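Local atomic coordinates of homoserine kinase (Cytophaga hutchinsonii, PDB entry 4P52), a protein that probably catalyses the ATP-dependent phosphorylation of L-homoserine to O-phospho-L-homoserine, a step on the route to threonine, as a member of the GHMP kinase family. Residues K84-T97 / L145-C157. Sequence-based numbering, arbitrary orientation.
Sequences KNTVSISILRYLET and LLPFAMEGEFLAC
Thr-86 O is gripped twice by Ser-90, whose backbone N and OG reach it from opposite faces of the carbonyl plane, OG at 2.6 Å. The same hydroxyl packs on the facing helix, with Ser-90 OG 3.3 Å from Gly-152 CA. A small serine suits this place, and so does the glycine: Gly-152 has no side chain to hold the Ser-90 hydroxyl off, consistent with the close approach of the axes of these two helical segments, 8.0 Å. Toward the start of helix 86-97, the methyl of Ala-156 is short enough to sit against CA and CB of Thr-86, whose own hydroxyl bonds to Thr-125 of helix 120-135. Ile-89 lays CG2 against Leu-155 CD1, 3.8 Å away. Toward the other end of the contact the Phe-148 ring lies between the helices: Tyr-94 turns its edge to the Phe-148 face in a T-shaped pair, planes 76° apart, while Thr-97 OG1 meets the Phe-148 rim and bonds back to Arg-93 O. Arg-93, bent at chi2 and chi3, sets one face of its guanidinium against Glu-151 OE1, 3.1 Å from NH1, a bridge of charges alone. A leucine at Arg-93 would probably leave the Glu-151 carboxylate without this opposite charge. The whole is a close, glycine-mediated packing of two helices whose N-to-C directions differ by 134°, nearer antiparallel than parallel, within the N-terminal domain of the GHMP kinase fold.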
# COMPACT_ATOMS: atom_id res chain seq x y z
N LYS A 84 -26.55 -22.09 -14.66
CA LYS A 84 -25.28 -22.54 -14.10
C LYS A 84 -24.06 -21.86 -14.71
O LYS A 84 -22.96 -22.02 -14.20
CB LYS A 84 -25.13 -24.06 -14.26
CG LYS A 84 -25.90 -24.89 -13.24
CD LYS A 84 -25.69 -26.37 -13.48
CE LYS A 84 -26.58 -27.19 -12.57
NZ LYS A 84 -27.21 -28.28 -13.36
N ASN A 85 -24.25 -21.12 -15.81
CA ASN A 85 -23.12 -20.51 -16.52
C ASN A 85 -22.95 -19.03 -16.20
O ASN A 85 -23.91 -18.25 -16.18
CB ASN A 85 -23.22 -20.72 -18.04
CG ASN A 85 -21.95 -20.28 -18.77
OD1 ASN A 85 -21.52 -19.13 -18.67
ND2 ASN A 85 -21.36 -21.20 -19.53
N THR A 86 -21.70 -18.66 -15.99
CA THR A 86 -21.38 -17.33 -15.51
C THR A 86 -21.89 -16.20 -16.43
O THR A 86 -22.43 -15.19 -15.96
CB THR A 86 -19.88 -17.18 -15.16
OG1 THR A 86 -19.69 -15.98 -14.44
CG2 THR A 86 -18.99 -17.15 -16.41
N VAL A 87 -21.76 -16.40 -17.74
CA VAL A 87 -22.11 -15.39 -18.72
C VAL A 87 -23.62 -15.20 -18.80
O VAL A 87 -24.11 -14.07 -18.78
CB VAL A 87 -21.57 -15.79 -20.10
CG1 VAL A 87 -21.96 -14.76 -21.15
CG2 VAL A 87 -20.06 -15.97 -20.06
N SER A 88 -24.37 -16.29 -18.87
CA SER A 88 -25.82 -16.21 -18.93
C SER A 88 -26.44 -15.67 -17.63
O SER A 88 -27.43 -14.92 -17.68
CB SER A 88 -26.43 -17.55 -19.36
OG SER A 88 -25.75 -18.63 -18.76
N ILE A 89 -25.85 -16.01 -16.48
CA ILE A 89 -26.35 -15.51 -15.19
C ILE A 89 -26.20 -14.00 -15.16
O ILE A 89 -27.15 -13.29 -14.85
CB ILE A 89 -25.65 -16.17 -13.96
CG1 ILE A 89 -26.04 -17.65 -13.85
CG2 ILE A 89 -25.97 -15.43 -12.66
CD1 ILE A 89 -25.10 -18.48 -12.98
N SER A 90 -25.02 -13.51 -15.52
CA SER A 90 -24.74 -12.08 -15.59
C SER A 90 -25.71 -11.29 -16.46
O SER A 90 -26.23 -10.23 -16.04
CB SER A 90 -23.36 -11.87 -16.17
OG SER A 90 -22.43 -12.60 -15.41
N ILE A 91 -25.93 -11.80 -17.67
CA ILE A 91 -26.77 -11.14 -18.66
C ILE A 91 -28.22 -11.19 -18.21
O ILE A 91 -28.95 -10.21 -18.35
CB ILE A 91 -26.59 -11.81 -20.03
CG1 ILE A 91 -25.16 -11.57 -20.54
CG2 ILE A 91 -27.65 -11.34 -21.02
CD1 ILE A 91 -24.81 -12.34 -21.79
N LEU A 92 -28.63 -12.33 -17.65
CA LEU A 92 -30.00 -12.45 -17.14
C LEU A 92 -30.27 -11.42 -16.05
O LEU A 92 -31.35 -10.81 -16.03
CB LEU A 92 -30.29 -13.87 -16.67
CG LEU A 92 -31.75 -14.22 -16.32
CD1 LEU A 92 -32.78 -13.89 -17.42
CD2 LEU A 92 -31.83 -15.69 -15.89
N ARG A 93 -29.29 -11.22 -15.16
CA ARG A 93 -29.44 -10.27 -14.05
C ARG A 93 -29.49 -8.86 -14.56
O ARG A 93 -30.25 -8.04 -14.05
CB ARG A 93 -28.32 -10.40 -13.01
CG ARG A 93 -28.31 -11.72 -12.23
CD ARG A 93 -29.59 -11.99 -11.42
NE ARG A 93 -29.83 -11.00 -10.36
CZ ARG A 93 -29.11 -10.89 -9.24
NH1 ARG A 93 -28.07 -11.69 -9.02
NH2 ARG A 93 -29.42 -9.96 -8.35
N TYR A 94 -28.71 -8.58 -15.60
CA TYR A 94 -28.68 -7.26 -16.16
C TYR A 94 -30.08 -6.95 -16.71
O TYR A 94 -30.69 -5.94 -16.33
CB TYR A 94 -27.58 -7.17 -17.22
CG TYR A 94 -27.58 -5.92 -18.10
CD1 TYR A 94 -28.38 -5.86 -19.23
CD2 TYR A 94 -26.75 -4.84 -17.82
CE1 TYR A 94 -28.37 -4.74 -20.06
CE2 TYR A 94 -26.75 -3.70 -18.64
CZ TYR A 94 -27.56 -3.67 -19.76
OH TYR A 94 -27.57 -2.57 -20.60
N LEU A 95 -30.58 -7.83 -17.57
CA LEU A 95 -31.93 -7.70 -18.13
C LEU A 95 -32.98 -7.56 -17.04
O LEU A 95 -33.85 -6.70 -17.13
CB LEU A 95 -32.27 -8.88 -19.04
CG LEU A 95 -31.35 -9.08 -20.26
CD1 LEU A 95 -31.65 -10.38 -20.98
CD2 LEU A 95 -31.41 -7.90 -21.22
N GLU A 96 -32.89 -8.37 -15.99
CA GLU A 96 -33.87 -8.24 -14.90
C GLU A 96 -33.82 -6.89 -14.21
O GLU A 96 -34.85 -6.24 -14.08
CB GLU A 96 -33.77 -9.39 -13.91
CG GLU A 96 -34.39 -10.65 -14.47
CD GLU A 96 -33.96 -11.91 -13.73
OE1 GLU A 96 -32.97 -11.87 -12.95
OE2 GLU A 96 -34.63 -12.94 -13.95
N THR A 97 -32.63 -6.44 -13.82
CA THR A 97 -32.48 -5.12 -13.22
C THR A 97 -33.14 -3.98 -14.00
O THR A 97 -33.79 -3.12 -13.42
CB THR A 97 -31.00 -4.79 -12.99
OG1 THR A 97 -30.50 -5.70 -12.01
CG2 THR A 97 -30.81 -3.36 -12.48
N LEU A 145 -21.37 -1.53 -14.83
CA LEU A 145 -21.50 -2.94 -15.18
C LEU A 145 -20.78 -3.87 -14.21
O LEU A 145 -21.11 -5.07 -14.14
CB LEU A 145 -21.03 -3.23 -16.59
CG LEU A 145 -21.66 -2.36 -17.68
CD1 LEU A 145 -21.05 -2.73 -19.02
CD2 LEU A 145 -23.18 -2.49 -17.69
N LEU A 146 -19.83 -3.32 -13.45
CA LEU A 146 -19.01 -4.14 -12.56
C LEU A 146 -19.82 -5.07 -11.61
O LEU A 146 -19.53 -6.27 -11.54
CB LEU A 146 -17.99 -3.30 -11.80
CG LEU A 146 -17.05 -4.10 -10.89
CD1 LEU A 146 -16.29 -5.17 -11.65
CD2 LEU A 146 -16.07 -3.15 -10.23
N PRO A 147 -20.84 -4.53 -10.90
CA PRO A 147 -21.58 -5.40 -9.96
C PRO A 147 -22.22 -6.61 -10.64
O PRO A 147 -22.22 -7.72 -10.06
CB PRO A 147 -22.66 -4.47 -9.38
CG PRO A 147 -22.20 -3.08 -9.65
CD PRO A 147 -21.37 -3.15 -10.91
N PHE A 148 -22.76 -6.42 -11.84
CA PHE A 148 -23.35 -7.53 -12.56
C PHE A 148 -22.33 -8.60 -12.90
O PHE A 148 -22.62 -9.79 -12.81
CB PHE A 148 -24.05 -7.04 -13.81
CG PHE A 148 -25.14 -6.07 -13.52
CD1 PHE A 148 -26.28 -6.49 -12.85
CD2 PHE A 148 -25.03 -4.75 -13.89
CE1 PHE A 148 -27.29 -5.60 -12.56
CE2 PHE A 148 -26.04 -3.85 -13.61
CZ PHE A 148 -27.17 -4.27 -12.94
N ALA A 149 -21.13 -8.17 -13.27
CA ALA A 149 -20.08 -9.12 -13.58
C ALA A 149 -19.66 -9.84 -12.30
O ALA A 149 -19.41 -11.05 -12.33
CB ALA A 149 -18.91 -8.42 -14.26
N MSE A 150 -19.62 -9.11 -11.18
CA MSE A 150 -19.35 -9.68 -9.85
C MSE A 150 -20.41 -10.70 -9.43
O MSE A 150 -20.06 -11.81 -9.05
CB MSE A 150 -19.21 -8.59 -8.78
CG MSE A 150 -18.02 -7.63 -8.88
SE MSE A 150 -16.27 -8.57 -8.78
CE MSE A 150 -16.15 -8.94 -6.84
N GLU A 151 -21.70 -10.33 -9.46
CA GLU A 151 -22.79 -11.26 -9.06
C GLU A 151 -22.79 -12.53 -9.94
O GLU A 151 -23.00 -13.65 -9.46
CB GLU A 151 -24.16 -10.60 -9.16
CG GLU A 151 -24.52 -9.58 -8.08
CD GLU A 151 -25.70 -8.67 -8.48
OE1 GLU A 151 -26.51 -9.03 -9.38
OE2 GLU A 151 -25.82 -7.56 -7.90
N GLY A 152 -22.56 -12.34 -11.24
CA GLY A 152 -22.42 -13.44 -12.18
C GLY A 152 -21.39 -14.45 -11.72
O GLY A 152 -21.71 -15.63 -11.55
N GLU A 153 -20.16 -13.98 -11.54
CA GLU A 153 -19.05 -14.78 -11.01
C GLU A 153 -19.37 -15.48 -9.68
O GLU A 153 -19.04 -16.66 -9.49
CB GLU A 153 -17.86 -13.88 -10.77
CG GLU A 153 -17.05 -13.53 -11.99
CD GLU A 153 -15.88 -14.46 -12.15
OE1 GLU A 153 -14.82 -14.21 -11.50
OE2 GLU A 153 -16.04 -15.45 -12.91
N PHE A 154 -19.97 -14.72 -8.77
CA PHE A 154 -20.30 -15.21 -7.45
C PHE A 154 -21.30 -16.36 -7.54
O PHE A 154 -21.02 -17.46 -7.06
CB PHE A 154 -20.81 -14.07 -6.56
CG PHE A 154 -21.08 -14.48 -5.13
CD1 PHE A 154 -20.02 -14.72 -4.24
CD2 PHE A 154 -22.40 -14.63 -4.67
CE1 PHE A 154 -20.28 -15.11 -2.92
CE2 PHE A 154 -22.66 -15.02 -3.36
CZ PHE A 154 -21.60 -15.25 -2.48
N LEU A 155 -22.44 -16.13 -8.19
CA LEU A 155 -23.46 -17.17 -8.34
C LEU A 155 -22.99 -18.43 -9.09
O LEU A 155 -23.45 -19.51 -8.79
CB LEU A 155 -24.75 -16.61 -8.96
CG LEU A 155 -25.54 -15.64 -8.10
CD1 LEU A 155 -26.50 -14.80 -8.94
CD2 LEU A 155 -26.30 -16.38 -7.00
N ALA A 156 -22.08 -18.29 -10.05
CA ALA A 156 -21.60 -19.45 -10.81
C ALA A 156 -20.46 -20.22 -10.15
O ALA A 156 -20.56 -21.42 -9.96
CB ALA A 156 -21.21 -19.03 -12.22
N CYS A 157 -19.37 -19.54 -9.81
CA CYS A 157 -18.19 -20.22 -9.24
C CYS A 157 -18.11 -20.07 -7.71
O CYS A 157 -17.12 -20.47 -7.09
CB CYS A 157 -16.92 -19.72 -9.93
SG CYS A 157 -17.04 -19.52 -11.73